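Local coordinates for protein nucleoside hydrolase, putative (Trypanosoma brucei, PDB 3FZ0) that belongs to the inosine-uridine preferring nucleoside hydrolase family and holds a calcium ion at the C-terminal ends of its central parallel strands, at residues 12-17 against 41-46; 68-73 against 136-141. The protein carries 2 engineered substitutions. All coordinates share one frame; numbering follows the deposited sequence. Where two conformers were deposited one is given.

Contact 1 (12-17 against 41-46). With CA (calcium ion), chain G.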
loop_
_atom_site.group_PDB
_atom_site.type_symbol
_atom_site.label_atom_id
_atom_site.label_comp_id
_atom_site.label_asym_id
_atom_site.label_seq_id
_atom_site.Cartn_x
_atom_site.Cartn_y
_atom_site.Cartn_z
ATOM N N ASP B 12 11.855 -23.315 15.837
ATOM C CA ASP B 12 11.299 -23.252 14.493
ATOM C C ASP B 12 12.349 -22.648 13.613
ATOM O O ASP B 12 12.910 -21.622 13.953
ATOM C CB ASP B 12 10.015 -22.434 14.480
ATOM C CG ASP B 12 9.292 -22.529 13.161
ATOM O OD1 ASP B 12 9.575 -21.663 12.309
ATOM O OD2 ASP B 12 8.483 -23.463 12.950
ATOM N N THR B 13 12.624 -23.289 12.487
ATOM C CA THR B 13 13.832 -22.994 11.747
ATOM C C THR B 13 13.734 -23.260 10.240
ATOM O O THR B 13 13.012 -24.170 9.798
ATOM C CB THR B 13 15.071 -23.791 12.344
ATOM O OG1 THR B 13 16.248 -23.506 11.581
ATOM C CG2 THR B 13 14.830 -25.288 12.315
ATOM N N ASP B 14 14.471 -22.471 9.462
ATOM C CA ASP B 14 14.620 -22.737 8.042
ATOM C C ASP B 14 15.985 -23.360 7.677
ATOM O O ASP B 14 16.381 -23.383 6.498
ATOM C CB ASP B 14 14.302 -21.505 7.180
ATOM C CG ASP B 14 15.336 -20.375 7.312
ATOM O OD1 ASP B 14 15.966 -20.218 8.379
ATOM O OD2 ASP B 14 15.499 -19.606 6.344
ATOM N N CYS B 15 16.706 -23.835 8.689
ATOM C CA CYS B 15 17.719 -24.886 8.496
ATOM C C CYS B 15 18.952 -24.491 7.695
ATOM O O CYS B 15 19.508 -25.309 6.955
ATOM C CB CYS B 15 17.076 -26.135 7.881
ATOM S SG CYS B 15 15.481 -26.512 8.657
ATOM N N GLY B 16 19.357 -23.229 7.826
ATOM C CA GLY B 16 20.620 -22.759 7.257
ATOM C C GLY B 16 21.809 -22.930 8.209
ATOM O O GLY B 16 21.672 -23.463 9.320
ATOM N N GLY B 17 22.979 -22.458 7.764
ATOM C CA GLY B 17 24.218 -22.587 8.517
ATOM C C GLY B 17 24.103 -22.003 9.914
ATOM O O GLY B 17 24.427 -22.675 10.908
ATOM N N TRP B 41 9.963 -23.074 5.491
ATOM C CA TRP B 41 10.596 -22.532 4.273
ATOM C C TRP B 41 11.390 -21.255 4.639
ATOM O O TRP B 41 11.202 -20.689 5.723
ATOM C CB TRP B 41 9.530 -22.229 3.220
ATOM C CG TRP B 41 8.774 -20.999 3.537
ATOM C CD1 TRP B 41 7.711 -20.876 4.398
ATOM C CD2 TRP B 41 9.029 -19.684 3.034
ATOM N NE1 TRP B 41 7.297 -19.584 4.455
ATOM C CE2 TRP B 41 8.078 -18.823 3.622
ATOM C CE3 TRP B 41 9.944 -19.153 2.118
ATOM C CZ2 TRP B 41 8.025 -17.456 3.331
ATOM C CZ3 TRP B 41 9.886 -17.785 1.829
ATOM C CH2 TRP B 41 8.941 -16.957 2.435
ATOM N N GLY B 42 12.282 -20.821 3.743
ATOM C CA GLY B 42 13.079 -19.614 3.933
ATOM C C GLY B 42 14.310 -19.633 3.038
ATOM O O GLY B 42 14.216 -19.432 1.805
ATOM N N ASN B 43 15.476 -19.879 3.633
ATOM C CA ASN B 43 16.684 -19.991 2.829
ATOM C C ASN B 43 16.876 -21.320 2.100
ATOM O O ASN B 43 17.588 -21.389 1.092
ATOM C CB ASN B 43 17.918 -19.558 3.611
ATOM C CG ASN B 43 18.044 -18.023 3.669
ATOM O OD1 ASN B 43 17.939 -17.322 2.627
ATOM N ND2 ASN B 43 18.230 -17.495 4.879
ATOM N N VAL B 44 16.210 -22.363 2.595
ATOM C CA VAL B 44 16.071 -23.602 1.857
ATOM C C VAL B 44 14.655 -24.122 1.932
ATOM O O VAL B 44 13.895 -23.813 2.856
ATOM C CB VAL B 44 17.068 -24.704 2.315
ATOM C CG1 VAL B 44 18.521 -24.199 2.104
ATOM C CG2 VAL B 44 16.813 -25.137 3.754
ATOM N N GLU B 45 14.306 -24.906 0.928
ATOM C CA GLU B 45 13.014 -25.535 0.881
ATOM C C GLU B 45 12.833 -26.574 2.009
ATOM O O GLU B 45 13.789 -27.251 2.408
ATOM C CB GLU B 45 12.813 -26.128 -0.518
ATOM C CG GLU B 45 11.411 -25.874 -1.116
ATOM C CD GLU B 45 10.656 -24.699 -0.440
ATOM O OE1 GLU B 45 9.637 -24.945 0.312
ATOM O OE2 GLU B 45 11.119 -23.543 -0.662
ATOM N N VAL B 46 11.606 -26.684 2.532
ATOM C CA VAL B 46 11.287 -27.598 3.633
ATOM C C VAL B 46 11.850 -29.024 3.481
ATOM O O VAL B 46 12.351 -29.602 4.448
ATOM C CB VAL B 46 9.770 -27.634 3.899
ATOM C CG1 VAL B 46 9.380 -28.801 4.830
ATOM C CG2 VAL B 46 9.340 -26.312 4.514
HETATM CA CA CA G . 17.369 -18.952 9.928
HETATM O O HOH W 1 17.411 -16.713 10.436
HETATM O O HOH W 2 16.250 -17.626 7.861
HETATM O O HOH W 3 19.350 -18.270 8.662
#

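Contact 2 (68-73 against 136-141)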
loop_
_atom_site.group_PDB
_atom_site.type_symbol
_atom_site.label_atom_id
_atom_site.label_comp_id
_atom_site.label_asym_id
_atom_site.label_seq_id
_atom_site.Cartn_x
_atom_site.Cartn_y
_atom_site.Cartn_z
ATOM N N ARG B 68 7.746 -31.263 9.326
ATOM C CA ARG B 68 7.615 -30.448 8.107
ATOM C C ARG B 68 6.552 -29.386 8.329
ATOM O O ARG B 68 5.417 -29.709 8.718
ATOM C CB ARG B 68 7.260 -31.312 6.879
ATOM C CG ARG B 68 8.104 -32.600 6.743
ATOM C CD ARG B 68 7.680 -33.545 5.593
ATOM N NE ARG B 68 8.646 -34.646 5.426
ATOM C CZ ARG B 68 9.713 -34.591 4.627
ATOM N NH1 ARG B 68 9.948 -33.501 3.903
ATOM N NH2 ARG B 68 10.544 -35.613 4.543
ATOM N N GLY B 69 6.929 -28.130 8.064
ATOM C CA GLY B 69 6.029 -26.996 8.168
ATOM C C GLY B 69 5.667 -26.404 6.810
ATOM O O GLY B 69 5.645 -27.114 5.803
ATOM N N ALA B 70 5.362 -25.107 6.795
ATOM C CA ALA B 70 4.863 -24.419 5.616
ATOM C C ALA B 70 5.922 -24.292 4.532
ATOM O O ALA B 70 7.090 -23.995 4.822
ATOM C CB ALA B 70 4.357 -23.046 6.003
ATOM N N GLU B 71 5.512 -24.503 3.287
ATOM C CA GLU B 71 6.421 -24.437 2.139
ATOM C C GLU B 71 6.470 -23.044 1.519
ATOM O O GLU B 71 7.324 -22.748 0.676
ATOM C CB GLU B 71 6.047 -25.498 1.094
ATOM C CG GLU B 71 6.768 -26.812 1.360
ATOM C CD GLU B 71 6.109 -28.005 0.728
ATOM O OE1 GLU B 71 5.810 -27.952 -0.486
ATOM O OE2 GLU B 71 5.883 -29.011 1.444
ATOM N N GLY B 72 5.565 -22.177 1.959
ATOM C CA GLY B 72 5.531 -20.805 1.502
ATOM C C GLY B 72 4.834 -19.924 2.519
ATOM O O GLY B 72 4.351 -20.399 3.540
ATOM N N PRO B 73 4.785 -18.626 2.254
ATOM C CA PRO B 73 4.225 -17.662 3.188
ATOM C C PRO B 73 2.766 -17.968 3.539
ATOM O O PRO B 73 2.046 -18.662 2.784
ATOM C CB PRO B 73 4.284 -16.329 2.424
ATOM C CG PRO B 73 5.200 -16.534 1.287
ATOM C CD PRO B 73 5.272 -18.016 1.007
ATOM N N PRO B 136 11.212 -17.496 8.768
ATOM C CA PRO B 136 9.962 -16.817 8.581
ATOM C C PRO B 136 8.982 -17.366 9.597
ATOM O O PRO B 136 9.040 -18.566 9.915
ATOM C CB PRO B 136 9.572 -17.231 7.167
ATOM C CG PRO B 136 10.865 -17.463 6.480
ATOM C CD PRO B 136 11.707 -18.101 7.514
ATOM N N LEU B 137 8.078 -16.513 10.079
ATOM C CA LEU B 137 7.135 -16.899 11.132
ATOM C C LEU B 137 5.894 -17.717 10.733
ATOM O O LEU B 137 4.968 -17.867 11.534
ATOM C CB LEU B 137 6.721 -15.658 11.914
ATOM C CG LEU B 137 7.940 -14.980 12.538
ATOM C CD1 LEU B 137 7.652 -13.515 12.839
ATOM C CD2 LEU B 137 8.339 -15.767 13.789
ATOM N N THR B 138 5.874 -18.266 9.529
ATOM C CA THR B 138 4.678 -18.904 9.025
ATOM C C THR B 138 4.062 -19.959 9.947
ATOM O O THR B 138 2.842 -19.899 10.211
ATOM C CB THR B 138 4.887 -19.521 7.657
ATOM O OG1 THR B 138 5.670 -18.639 6.853
ATOM C CG2 THR B 138 3.509 -19.801 6.986
ATOM N N ASN B 139 4.865 -20.941 10.396
ATOM C CA ASN B 139 4.357 -21.984 11.272
ATOM C C ASN B 139 3.797 -21.405 12.566
ATOM O O ASN B 139 2.732 -21.798 13.030
ATOM C CB ASN B 139 5.436 -23.038 11.601
ATOM C CG ASN B 139 5.889 -23.818 10.380
ATOM O OD1 ASN B 139 5.121 -23.980 9.414
ATOM N ND2 ASN B 139 7.154 -24.278 10.396
ATOM N N VAL B 140 4.518 -20.473 13.155
ATOM C CA VAL B 140 4.059 -19.869 14.402
ATOM C C VAL B 140 2.701 -19.145 14.244
ATOM O O VAL B 140 1.770 -19.359 15.025
ATOM C CB VAL B 140 5.130 -18.939 15.048
ATOM C CG1 VAL B 140 4.654 -18.514 16.432
ATOM C CG2 VAL B 140 6.488 -19.642 15.150
ATOM N N ALA B 141 2.584 -18.330 13.200
ATOM C CA ALA B 141 1.357 -17.602 12.942
ATOM C C ALA B 141 0.217 -18.558 12.755
ATOM O O ALA B 141 -0.872 -18.315 13.261
ATOM C CB ALA B 141 1.508 -16.732 11.711
#

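Contact 1 (12-17 against 41-46)
Calcium binding at the C-terminal edge of the largely parallel, Rossmann-like part of a mixed sheet, the hallmark of the nucleoside hydrolase fold, sets the form of this contact. Asp14, just past strand 6-13, divides its carboxylate between two tasks. Asp14 OD1 binds the calcium ion at 2.4 Å, in company with three waters, Asp19, Leu134 O and Asp283. OD2 turns to the loop 41-46 and accepts the backbone N-H of Asn43 on its anti lone pair, the one away from OD1; Asn43 N lies 2.7 Å from Asp14 OD2 and the bond is fairly straight, 161° at the hydrogen. The carboxylate is thus held at both ends, which limits its rotation, and the metal and the N-H would both favour its ionised state. Aspartate suits the place because its short chain carries two oxygens that can serve different partners. CG reaches them from the crowded position between backbone N and carbonyl carbon (chi1 69°). Gly42 lets the loop come close: its CA is 3.4 Å from Asp14 OD2, and a side chain there would run into that oxygen. Further along, Val44 puts CG2 on the backbone of the metal-binding turn, 3.3 Å from Asp14 O, and also touches Cys15 CB. Asn43, partly exposed, brings its amide beside a bound BTB molecule, probably from the crystallisation liquor. In the second shell, Thr13 OG1 bonds to the metal ligand Asp19 and also accepts the N-H of Cys15, closing an ST turn with Cys15 N 2.9 Å from Thr13 OG1.

Contact 2 (68-73 against 136-141)
Leu137 stands at the N-cap position of helix 138-146, which follows strand 127-133; the first turn of this helix meets the loop after edge strand 66-68 of the same sheet. Thr138 points its side chain at the loop 68-73 and parts its two branches. CG2, anti to the backbone N (the hydroxyl's chi1 is -41°), packs against the methyl of Ala70, with Thr138 CG2 3.5 Å from Ala70 CB, and reaches Gly72 O and, more loosely, the carbonyl carbon of Pro73. OG1, beside the backbone N, is hydrogen-bonded instead to Asp186 and to the indole N-H of Trp41. Threonine fits because one small side chain supplies both a methyl and a hydroxyl. Asn139 sets off to the side of the loop, yet its amide swings in: OD1 accepts the backbone N-H of Ala70, with Ala70 N 2.9 Å from Asn139 OD1. The donor lies in the carbonyl plane, on a lone pair, with a C=O...N angle of 135°. Gly69 runs close by this amide, its CA 3.4 Å from Asn139 OD1. Pro73 O and, weakly, Gly72 O also meet Arg145 of a neighbouring subunit. Since Asn139 ND2 donates to Val39 O and to Asp12 OD2, the buried amide is used at both ends, so its flip is defined and the loop is tied to the helix start and the sheet together.

Overall arrangement
Both contacts gather loops that follow parallel strands of the central sheet, and their centres lie about 10 Å apart on the same side of the chain's centre. Two polar bridges join them: Asp12 OD2, on strand 6-13, is 3.0 Å from Asn139 ND2, and Trp41 NE1 is 3.0 Å from Thr138 OG1. Trp41 also packs on Gly72, and its carbonyl oxygen on Pro136. Contact 1 includes a first-shell ligand of the calcium ion, whereas the nearest atom of the Asn139 side chain in contact 2 is about 12 Å from the calcium ion, so this amide lies well outside the metal's first shell.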